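Local coordinates for TT1561 protein (Thermus thermophilus, PDB 1UF3) that is of unknown function but binds calcium ions and, as a member of the calcineurin-like metallophosphoesterase superfamily, probably acts on phosphoester bonds, at residues A[42-45]-A[46-49]; A[95-99]-A[100-104]; A[160-163]-A[164-168]; A[174-178]-A[179-183]. One frame throughout, in Å; residues are numbered along the deposited sequence.

Interaction 1: A[42-45]-A[46-49]. With CA (calcium ion), chain I.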
loop_
_atom_site.group_PDB
_atom_site.type_symbol
_atom_site.label_atom_id
_atom_site.label_comp_id
_atom_site.label_asym_id
_atom_site.label_seq_id
_atom_site.Cartn_x
_atom_site.Cartn_y
_atom_site.Cartn_z
ATOM N N LEU A 42 -6.841 21.033 26.531
ATOM C CA LEU A 42 -5.869 21.150 25.454
ATOM C C LEU A 42 -4.906 22.275 25.835
ATOM O O LEU A 42 -3.698 22.164 25.663
ATOM C CB LEU A 42 -6.548 21.531 24.133
ATOM C CG LEU A 42 -7.330 20.483 23.326
ATOM C CD1 LEU A 42 -8.525 19.969 24.113
ATOM C CD2 LEU A 42 -7.794 21.138 22.016
HETATM N N MSE A 43 -5.485 23.348 26.368
HETATM C CA MSE A 43 -4.770 24.575 26.752
HETATM C C MSE A 43 -5.156 25.019 28.158
HETATM O O MSE A 43 -6.244 24.689 28.642
HETATM C CB MSE A 43 -5.198 25.724 25.826
HETATM C CG MSE A 43 -4.660 25.699 24.431
HETATM SE SE MSE A 43 -2.839 26.188 24.489
HETATM C CE MSE A 43 -2.211 25.047 23.045
ATOM N N PRO A 44 -4.283 25.800 28.823
ATOM C CA PRO A 44 -4.587 26.297 30.168
ATOM C C PRO A 44 -5.602 27.410 29.933
ATOM O O PRO A 44 -5.682 27.952 28.827
ATOM C CB PRO A 44 -3.257 26.884 30.641
ATOM C CG PRO A 44 -2.235 26.178 29.811
ATOM C CD PRO A 44 -2.893 26.100 28.457
ATOM N N LYS A 45 -6.366 27.765 30.958
ATOM C CA LYS A 45 -7.359 28.832 30.844
ATOM C C LYS A 45 -6.774 30.102 30.194
ATOM O O LYS A 45 -7.422 30.728 29.349
ATOM C CB LYS A 45 -7.916 29.163 32.242
ATOM C CG LYS A 45 -8.833 30.371 32.330
ATOM C CD LYS A 45 -10.108 30.161 31.534
ATOM C CE LYS A 45 -11.004 31.391 31.564
ATOM N NZ LYS A 45 -11.431 31.727 32.953
ATOM N N ALA A 46 -5.545 30.458 30.578
ATOM C CA ALA A 46 -4.876 31.666 30.074
ATOM C C ALA A 46 -4.784 31.771 28.558
ATOM O O ALA A 46 -4.836 32.864 28.007
ATOM C CB ALA A 46 -3.463 31.773 30.674
ATOM N N ALA A 47 -4.617 30.635 27.893
ATOM C CA ALA A 47 -4.501 30.598 26.442
ATOM C C ALA A 47 -5.643 31.298 25.716
ATOM O O ALA A 47 -6.800 31.362 26.209
ATOM C CB ALA A 47 -4.389 29.154 25.980
ATOM N N LYS A 48 -5.298 31.834 24.548
ATOM C CA LYS A 48 -6.237 32.542 23.669
ATOM C C LYS A 48 -6.274 31.887 22.275
ATOM O O LYS A 48 -5.529 30.953 21.992
ATOM C CB LYS A 48 -5.822 34.013 23.509
ATOM C CG LYS A 48 -5.821 34.827 24.802
ATOM C CD LYS A 48 -5.620 36.327 24.504
ATOM C CE LYS A 48 -5.911 37.201 25.725
ATOM N NZ LYS A 48 -4.863 37.071 26.783
ATOM N N SER A 49 -7.123 32.410 21.398
ATOM C CA SER A 49 -7.265 31.864 20.051
ATOM C C SER A 49 -5.979 31.425 19.364
ATOM O O SER A 49 -5.854 30.266 18.953
ATOM C CB SER A 49 -7.994 32.866 19.163
ATOM O OG SER A 49 -9.307 33.089 19.641
HETATM CA CA CA I . -8.724 30.894 27.327
HETATM O O HOH W 1 -7.922 28.543 27.289
HETATM O O HOH W 2 -9.552 30.263 25.010
HETATM O O HOH W 3 -9.112 33.097 26.269
HETATM O O HOH W 4 -8.991 33.302 28.734
#
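P44 O is shared by two donors: A47 N, 3.0 Å from P44 O, and water 1, 2.8 Å from P44 O. The amide of A47 comes in from above the carbonyl plane, 49° out of it, and its N-H points only moderately well at the oxygen (142°). This bond closes a tight bend in the loop that leads into helix 49-59, and the bend makes K45 O and A47 O converge on one calcium ion, at 2.4 Å and 2.3 Å. Water 1, a direct ligand 2.5 Å from calcium, donates to P44 O, so the oxygen that closes the bend is also a second-shell partner of the metal. Three more waters and A75 O make seven oxygens round the ion.

The methyl of A47 rests on M43, present as selenomethionine: its CB is 3.5 Å from A47 CB, and the bent chain brings SE to 3.7 Å from the same methyl. K45 gives the metal its carbonyl and not its amine; its NZ bonds E127 O. Since this turn offers calcium only main-chain oxygens and water, compensation of the ion's charge must probably come from groups outside it.

Interaction 2: A[95-99]-A[100-104]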
loop_
_atom_site.group_PDB
_atom_site.type_symbol
_atom_site.label_atom_id
_atom_site.label_comp_id
_atom_site.label_asym_id
_atom_site.label_seq_id
_atom_site.Cartn_x
_atom_site.Cartn_y
_atom_site.Cartn_z
ATOM N N ARG A 95 -11.671 16.179 14.254
ATOM C CA ARG A 95 -13.000 16.483 14.695
ATOM C C ARG A 95 -13.202 16.686 16.192
ATOM O O ARG A 95 -12.924 15.791 17.003
ATOM C CB ARG A 95 -13.949 15.361 14.223
ATOM C CG ARG A 95 -15.434 15.600 14.509
ATOM C CD ARG A 95 -15.949 16.925 13.893
ATOM N NE ARG A 95 -17.373 16.890 13.568
ATOM C CZ ARG A 95 -18.279 17.791 13.948
ATOM N NH1 ARG A 95 -17.935 18.830 14.693
ATOM N NH2 ARG A 95 -19.541 17.667 13.553
ATOM N N ASN A 96 -13.705 17.868 16.534
ATOM C CA ASN A 96 -14.060 18.178 17.898
ATOM C C ASN A 96 -15.406 17.469 18.016
ATOM O O ASN A 96 -16.334 17.813 17.292
ATOM C CB ASN A 96 -14.275 19.686 18.068
ATOM C CG ASN A 96 -15.389 19.991 18.998
ATOM O OD1 ASN A 96 -15.437 19.453 20.100
ATOM N ND2 ASN A 96 -16.314 20.857 18.574
ATOM N N VAL A 97 -15.510 16.477 18.897
ATOM C CA VAL A 97 -16.765 15.749 19.056
ATOM C C VAL A 97 -17.589 16.214 20.252
ATOM O O VAL A 97 -18.606 15.610 20.594
ATOM C CB VAL A 97 -16.522 14.201 19.113
ATOM C CG1 VAL A 97 -16.041 13.696 17.724
ATOM C CG2 VAL A 97 -15.471 13.853 20.168
ATOM N N HIS A 98 -17.180 17.330 20.852
ATOM C CA HIS A 98 -17.901 17.895 21.997
ATOM C C HIS A 98 -19.354 18.231 21.604
ATOM O O HIS A 98 -19.607 19.070 20.744
ATOM C CB HIS A 98 -17.151 19.149 22.512
ATOM C CG HIS A 98 -17.814 19.826 23.677
ATOM N ND1 HIS A 98 -18.072 19.182 24.873
ATOM C CD2 HIS A 98 -18.311 21.081 23.815
ATOM C CE1 HIS A 98 -18.706 20.008 25.690
ATOM N NE2 HIS A 98 -18.863 21.165 25.072
ATOM N N GLU A 99 -20.297 17.541 22.237
ATOM C CA GLU A 99 -21.748 17.675 22.022
ATOM C C GLU A 99 -22.172 17.198 20.631
ATOM O O GLU A 99 -23.319 17.367 20.232
ATOM C CB GLU A 99 -22.243 19.121 22.207
ATOM C CG GLU A 99 -21.705 19.869 23.423
ATOM C CD GLU A 99 -22.267 21.291 23.505
ATOM O OE1 GLU A 99 -22.580 21.879 22.451
ATOM O OE2 GLU A 99 -22.394 21.827 24.622
ATOM N N THR A 100 -21.257 16.604 19.885
ATOM C CA THR A 100 -21.628 16.140 18.564
ATOM C C THR A 100 -21.058 14.742 18.285
ATOM O O THR A 100 -20.718 14.010 19.230
ATOM C CB THR A 100 -21.219 17.216 17.486
ATOM O OG1 THR A 100 -21.828 16.900 16.234
ATOM C CG2 THR A 100 -19.725 17.295 17.330
ATOM N N PHE A 101 -20.937 14.352 17.014
ATOM C CA PHE A 101 -20.445 13.011 16.714
ATOM C C PHE A 101 -19.814 12.885 15.334
ATOM O O PHE A 101 -19.947 13.776 14.496
ATOM C CB PHE A 101 -21.624 12.040 16.785
ATOM C CG PHE A 101 -22.571 12.174 15.630
ATOM C CD1 PHE A 101 -22.377 11.425 14.462
ATOM C CD2 PHE A 101 -23.589 13.120 15.661
ATOM C CE1 PHE A 101 -23.171 11.625 13.353
ATOM C CE2 PHE A 101 -24.394 13.334 14.561
ATOM C CZ PHE A 101 -24.183 12.583 13.392
ATOM N N THR A 102 -19.108 11.778 15.116
ATOM C CA THR A 102 -18.554 11.486 13.801
ATOM C C THR A 102 -18.409 9.962 13.719
ATOM O O THR A 102 -18.494 9.293 14.750
ATOM C CB THR A 102 -17.186 12.166 13.559
ATOM O OG1 THR A 102 -16.812 11.975 12.190
ATOM C CG2 THR A 102 -16.112 11.595 14.453
ATOM N N PHE A 103 -18.227 9.418 12.510
ATOM C CA PHE A 103 -18.046 7.973 12.348
ATOM C C PHE A 103 -16.642 7.668 11.903
ATOM O O PHE A 103 -16.075 8.371 11.064
ATOM C CB PHE A 103 -18.967 7.360 11.275
ATOM C CG PHE A 103 -20.408 7.331 11.639
ATOM C CD1 PHE A 103 -21.294 8.233 11.058
ATOM C CD2 PHE A 103 -20.903 6.368 12.518
ATOM C CE1 PHE A 103 -22.653 8.172 11.343
ATOM C CE2 PHE A 103 -22.249 6.298 12.812
ATOM C CZ PHE A 103 -23.139 7.197 12.228
ATOM N N TRP A 104 -16.071 6.615 12.469
ATOM C CA TRP A 104 -14.756 6.176 12.060
ATOM C C TRP A 104 -14.988 4.827 11.383
ATOM O O TRP A 104 -16.000 4.172 11.634
ATOM C CB TRP A 104 -13.849 5.960 13.250
ATOM C CG TRP A 104 -13.179 7.183 13.767
ATOM C CD1 TRP A 104 -13.225 8.445 13.241
ATOM C CD2 TRP A 104 -12.380 7.265 14.950
ATOM N NE1 TRP A 104 -12.503 9.313 14.034
ATOM C CE2 TRP A 104 -11.974 8.615 15.089
ATOM C CE3 TRP A 104 -11.973 6.328 15.915
ATOM C CZ2 TRP A 104 -11.177 9.057 16.159
ATOM C CZ3 TRP A 104 -11.179 6.767 16.986
ATOM C CH2 TRP A 104 -10.795 8.119 17.095
HETATM O O HOH W 5 -19.427 15.210 12.304
#
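R95 spans the bend and meets T102, F101 and T100 in turn as its chain leaves CB. Chi1 of -175° sets CG opposite the backbone N, where it packs 4.0 Å from T102 CB as the two side chains slide past each other. The bend at chi2 (57°) then takes NE past F101 O, 4.1 Å away, and carries the guanidinium over T100, whose methyl CG2 sits 3.3 Å above one face, offset toward the rim and 3.5 Å from NH1. At the tip NH2 donates over 2.8 Å to water 5, which lies in the guanidinium plane and gives its own hydrogen to F101 O at 2.7 Å. NH1 makes a weak hydrogen bond to Y138 OH of the second subunit.

N96 O also touches T100 CG2, and T102 CG2 rests 3.9 Å from V97 CG1. The chain reverses because T100 N bonds V97 O (2.9 Å, 159°). E99, at the positive phi expected of the third position, lays its CG over the H98 ring and forms a salt bridge with R139; with E125 it belongs to a calcium site, though neither binds the metal in this chain. N96 OD1 accepts from H98 N, an Asx turn leading into the bend, and also bonds Y80 OH. Strand 94-96 edges one sheet and strand 101-104 belongs to the other, so this type II beta turn links the two sheets of the calcineurin-like fold.

Interaction 3: A[160-163]-A[164-168]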
loop_
_atom_site.group_PDB
_atom_site.type_symbol
_atom_site.label_atom_id
_atom_site.label_comp_id
_atom_site.label_asym_id
_atom_site.label_seq_id
_atom_site.Cartn_x
_atom_site.Cartn_y
_atom_site.Cartn_z
ATOM N N TYR A 160 -17.617 7.270 38.275
ATOM C CA TYR A 160 -17.390 6.660 39.572
ATOM C C TYR A 160 -17.133 5.190 39.290
ATOM O O TYR A 160 -17.915 4.558 38.571
ATOM C CB TYR A 160 -18.632 6.776 40.427
ATOM C CG TYR A 160 -18.594 5.837 41.600
ATOM C CD1 TYR A 160 -17.877 6.169 42.748
ATOM C CD2 TYR A 160 -19.271 4.616 41.562
ATOM C CE1 TYR A 160 -17.837 5.314 43.848
ATOM C CE2 TYR A 160 -19.239 3.741 42.659
ATOM C CZ TYR A 160 -18.518 4.103 43.803
ATOM O OH TYR A 160 -18.477 3.273 44.904
ATOM N N HIS A 161 -16.057 4.653 39.856
ATOM C CA HIS A 161 -15.681 3.256 39.654
ATOM C C HIS A 161 -14.726 2.867 40.775
ATOM O O HIS A 161 -13.631 3.425 40.888
ATOM C CB HIS A 161 -14.971 3.085 38.303
ATOM C CG HIS A 161 -14.723 1.658 37.919
ATOM N ND1 HIS A 161 -13.750 0.883 38.510
ATOM C CD2 HIS A 161 -15.343 0.856 37.019
ATOM C CE1 HIS A 161 -13.781 -0.334 37.995
ATOM N NE2 HIS A 161 -14.740 -0.378 37.089
ATOM N N LYS A 162 -15.140 1.901 41.590
ATOM C CA LYS A 162 -14.327 1.451 42.713
ATOM C C LYS A 162 -12.900 1.099 42.302
ATOM O O LYS A 162 -11.971 1.180 43.108
ATOM C CB LYS A 162 -15.009 0.265 43.413
ATOM C CG LYS A 162 -16.370 0.616 44.014
ATOM C CD LYS A 162 -16.772 -0.350 45.135
ATOM C CE LYS A 162 -18.090 0.072 45.789
ATOM N NZ LYS A 162 -18.457 -0.786 46.963
ATOM N N GLY A 163 -12.717 0.724 41.043
ATOM C CA GLY A 163 -11.386 0.399 40.574
ATOM C C GLY A 163 -10.594 1.632 40.155
ATOM O O GLY A 163 -9.483 1.832 40.633
ATOM N N LEU A 164 -11.177 2.470 39.293
ATOM C CA LEU A 164 -10.526 3.685 38.759
ATOM C C LEU A 164 -10.530 4.963 39.600
ATOM O O LEU A 164 -9.524 5.674 39.660
ATOM C CB LEU A 164 -11.129 4.049 37.393
ATOM C CG LEU A 164 -10.915 3.133 36.189
ATOM C CD1 LEU A 164 -11.659 3.692 34.992
ATOM C CD2 LEU A 164 -9.443 3.034 35.878
ATOM N N ASN A 165 -11.667 5.282 40.202
ATOM C CA ASN A 165 -11.787 6.496 41.004
ATOM C C ASN A 165 -13.061 6.508 41.843
ATOM O O ASN A 165 -14.155 6.822 41.349
ATOM C CB ASN A 165 -11.755 7.737 40.098
ATOM C CG ASN A 165 -11.796 9.042 40.885
ATOM O OD1 ASN A 165 -12.068 9.056 42.089
ATOM N ND2 ASN A 165 -11.539 10.148 40.202
ATOM N N GLU A 166 -12.879 6.182 43.122
ATOM C CA GLU A 166 -13.925 6.118 44.139
ATOM C C GLU A 166 -14.639 7.458 44.316
ATOM O O GLU A 166 -15.730 7.520 44.885
ATOM C CB GLU A 166 -13.280 5.675 45.471
ATOM C CG GLU A 166 -14.174 5.717 46.705
ATOM C CD GLU A 166 -15.176 4.575 46.753
ATOM O OE1 GLU A 166 -14.743 3.397 46.772
ATOM O OE2 GLU A 166 -16.397 4.856 46.780
ATOM N N GLN A 167 -14.017 8.530 43.831
ATOM C CA GLN A 167 -14.605 9.872 43.929
ATOM C C GLN A 167 -15.082 10.371 42.556
ATOM O O GLN A 167 -15.295 11.572 42.350
ATOM C CB GLN A 167 -13.589 10.865 44.518
ATOM C CG GLN A 167 -13.053 10.491 45.916
ATOM C CD GLN A 167 -14.163 10.198 46.933
ATOM O OE1 GLN A 167 -15.011 11.050 47.219
ATOM N NE2 GLN A 167 -14.156 8.986 47.479
ATOM N N GLY A 168 -15.250 9.436 41.621
ATOM C CA GLY A 168 -15.701 9.789 40.285
ATOM C C GLY A 168 -17.179 10.116 40.247
ATOM O O GLY A 168 -17.896 9.955 41.234
#
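Y160 lies beside E166 at the start of a small surface loop whose core is a classic beta bulge, L164 and N165 together facing H161. With CG of Y160 opposite its backbone N (chi1 164°), the ring runs alongside the glutamate chain, both pointing the same way. E166 O meets the ring at its edge, in plane, 3.2 Å from CE1. Farther out the phenol OH donates to E166 OE2 over 3.2 Å, approaching from above the carboxylate, whose plane is turned 69° from the ring. A phenylalanine in its place would probably leave the E166 carboxylate without its mate and free to swing out into solvent. The Y160 ring also stacks on H170.

H161 bonds through backbone and ring alike. Its carbonyl takes N165 N at 2.8 Å in the carbonyl plane, and its own N gives to N165 O, making one antiparallel hydrogen-bonded pair. The imidazole folds back over the bend: ND1 accepts both G163 N (2.7 Å) and L164 N (3.1 Å), each tilted from the ring plane. NE2 bonds M195 O, which ties the loop to strand 192-196. G163 CA lies at the edge of the imidazole, in its plane, where a CB would clash with H161 CE1.

N165 then starts a type I turn, aided by an Asx bond from Q167 N to its OD1, and N165 O is gripped from opposite faces of its plane, by H161 N at 3.2 Å and by G168 N at 2.8 Å.

Interaction 4: A[174-178]-A[179-183]; sequences HLIKT and HNPLL
Helix 170-179 closes with two successive backbone bonds, a nearly straight one from H179 N to L175 O (3.0 Å, 169°) and a more bent one from N180 N to I176 O (2.8 Å), after which N180 takes positive phi and breaks the helix. It is the C-terminal end of the helix in a beta-alpha-beta crossover, joining parallel neighbours 151-155 and 183-186.

The H179 ring has L175 O at its edge, in plane. The imidazole stacks on W144 and bonds K151 through ND1, while L175 packs against helix 133-140. On the outer side, N180 folds its amide back toward the helix end. With chi1 at -66°, CG lies beside the backbone N, which brings OD1 near K177 O; water 6 is modelled between these two oxygens, at distances short enough to leave its details doubtful.

T178 turns its hydroxyl back up the helix. OG1 sits beside the backbone N, so both donors of this residue reach H174 O: OG1 at 2.7 Å and N at 2.9 Å, from opposite faces of the carbonyl plane. A valine here would lack the hydroxyl and is likely to leave H174 O with the backbone amide as its one donor from this pair.

P181 follows directly, having no N-H to offer the helix. Its ring crosses I176 at about a right angle, with CG 4.0 Å from I176 CG2, and its CD lies 3.2 Å from I176 O, the same oxygen that accepts N180 N.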
loop_
_atom_site.group_PDB
_atom_site.type_symbol
_atom_site.label_atom_id
_atom_site.label_comp_id
_atom_site.label_asym_id
_atom_site.label_seq_id
_atom_site.Cartn_x
_atom_site.Cartn_y
_atom_site.Cartn_z
ATOM N N HIS A 174 -23.474 6.550 35.066
ATOM C CA HIS A 174 -24.847 6.292 34.654
ATOM C C HIS A 174 -25.046 6.441 33.133
ATOM O O HIS A 174 -25.789 5.664 32.525
ATOM C CB HIS A 174 -25.792 7.217 35.433
ATOM C CG HIS A 174 -27.245 6.958 35.177
ATOM N ND1 HIS A 174 -28.034 7.808 34.429
ATOM C CD2 HIS A 174 -28.047 5.931 35.552
ATOM C CE1 HIS A 174 -29.259 7.314 34.351
ATOM N NE2 HIS A 174 -29.294 6.175 35.024
ATOM N N LEU A 175 -24.367 7.413 32.526
ATOM C CA LEU A 175 -24.456 7.641 31.075
ATOM C C LEU A 175 -23.769 6.469 30.387
ATOM O O LEU A 175 -24.208 5.983 29.353
ATOM C CB LEU A 175 -23.727 8.930 30.674
ATOM C CG LEU A 175 -24.136 10.295 31.239
ATOM C CD1 LEU A 175 -23.049 11.329 30.890
ATOM C CD2 LEU A 175 -25.492 10.719 30.684
ATOM N N ILE A 176 -22.661 6.026 30.954
ATOM C CA ILE A 176 -21.960 4.904 30.369
ATOM C C ILE A 176 -22.841 3.657 30.466
ATOM O O ILE A 176 -22.944 2.890 29.504
ATOM C CB ILE A 176 -20.619 4.687 31.064
ATOM C CG1 ILE A 176 -19.738 5.921 30.831
ATOM C CG2 ILE A 176 -19.962 3.420 30.548
ATOM C CD1 ILE A 176 -18.364 5.823 31.402
ATOM N N LYS A 177 -23.513 3.472 31.602
ATOM C CA LYS A 177 -24.370 2.302 31.768
ATOM C C LYS A 177 -25.581 2.355 30.835
ATOM O O LYS A 177 -26.055 1.325 30.362
ATOM C CB LYS A 177 -24.845 2.180 33.223
ATOM C CG LYS A 177 -23.761 1.731 34.200
ATOM C CD LYS A 177 -24.308 1.631 35.627
ATOM C CE LYS A 177 -23.214 1.237 36.607
ATOM N NZ LYS A 177 -23.779 0.730 37.896
ATOM N N THR A 178 -26.078 3.557 30.568
ATOM C CA THR A 178 -27.236 3.708 29.682
ATOM C C THR A 178 -26.895 3.489 28.194
ATOM O O THR A 178 -27.602 2.779 27.479
ATOM C CB THR A 178 -27.861 5.107 29.856
ATOM O OG1 THR A 178 -28.166 5.321 31.241
ATOM C CG2 THR A 178 -29.141 5.234 29.047
ATOM N N HIS A 179 -25.808 4.095 27.734
ATOM C CA HIS A 179 -25.403 3.982 26.331
ATOM C C HIS A 179 -24.577 2.752 25.980
ATOM O O HIS A 179 -24.417 2.415 24.802
ATOM C CB HIS A 179 -24.646 5.244 25.923
ATOM C CG HIS A 179 -25.544 6.378 25.539
ATOM N ND1 HIS A 179 -26.118 6.477 24.284
ATOM C CD2 HIS A 179 -26.065 7.388 26.275
ATOM C CE1 HIS A 179 -26.962 7.493 24.273
ATOM N NE2 HIS A 179 -26.951 8.060 25.467
ATOM N N ASN A 180 -24.040 2.091 26.999
ATOM C CA ASN A 180 -23.233 0.911 26.791
ATOM C C ASN A 180 -22.180 1.061 25.703
ATOM O O ASN A 180 -22.063 0.215 24.803
ATOM C CB ASN A 180 -24.149 -0.272 26.493
ATOM C CG ASN A 180 -25.007 -0.636 27.693
ATOM O OD1 ASN A 180 -24.485 -1.051 28.737
ATOM N ND2 ASN A 180 -26.318 -0.466 27.564
ATOM N N PRO A 181 -21.384 2.139 25.774
ATOM C CA PRO A 181 -20.356 2.315 24.751
ATOM C C PRO A 181 -19.325 1.235 24.848
ATOM O O PRO A 181 -19.115 0.650 25.915
ATOM C CB PRO A 181 -19.758 3.683 25.073
ATOM C CG PRO A 181 -19.992 3.805 26.594
ATOM C CD PRO A 181 -21.399 3.273 26.727
ATOM N N LEU A 182 -18.672 0.989 23.727
ATOM C CA LEU A 182 -17.626 0.017 23.628
ATOM C C LEU A 182 -16.362 0.501 24.325
ATOM O O LEU A 182 -15.686 -0.272 25.005
ATOM C CB LEU A 182 -17.318 -0.237 22.169
ATOM C CG LEU A 182 -16.161 -1.184 21.941
ATOM C CD1 LEU A 182 -16.633 -2.573 22.305
ATOM C CD2 LEU A 182 -15.721 -1.140 20.466
ATOM N N LEU A 183 -16.019 1.769 24.110
ATOM C CA LEU A 183 -14.837 2.370 24.725
ATOM C C LEU A 183 -15.207 3.745 25.264
ATOM O O LEU A 183 -16.027 4.458 24.685
ATOM C CB LEU A 183 -13.686 2.497 23.719
ATOM C CG LEU A 183 -12.583 3.530 24.027
ATOM C CD1 LEU A 183 -11.739 3.078 25.248
ATOM C CD2 LEU A 183 -11.699 3.713 22.809
HETATM O O HOH W 6 -25.914 -1.062 30.745
#

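All four contacts are local, at turns, bends or a helix end, yet their chemistry follows their place in the fold. Interaction 2 is the buried one, joining strands of the two sheets through aliphatic packing and an arginine near a second subunit. Interaction 3 lies at the surface and relies on polar bonds. Interactions 1 and 4 are partly buried: the first leads into helix 49-59 and spends its carbonyls on calcium, whereas the other ends helix 170-179 and spends its carbonyls on amides and a hydroxyl. Interactions 3 and 4 serve the same helix, one in the loop before it and one at its end. Interactions 1 and 4 lie on opposite sides of the chain's centre.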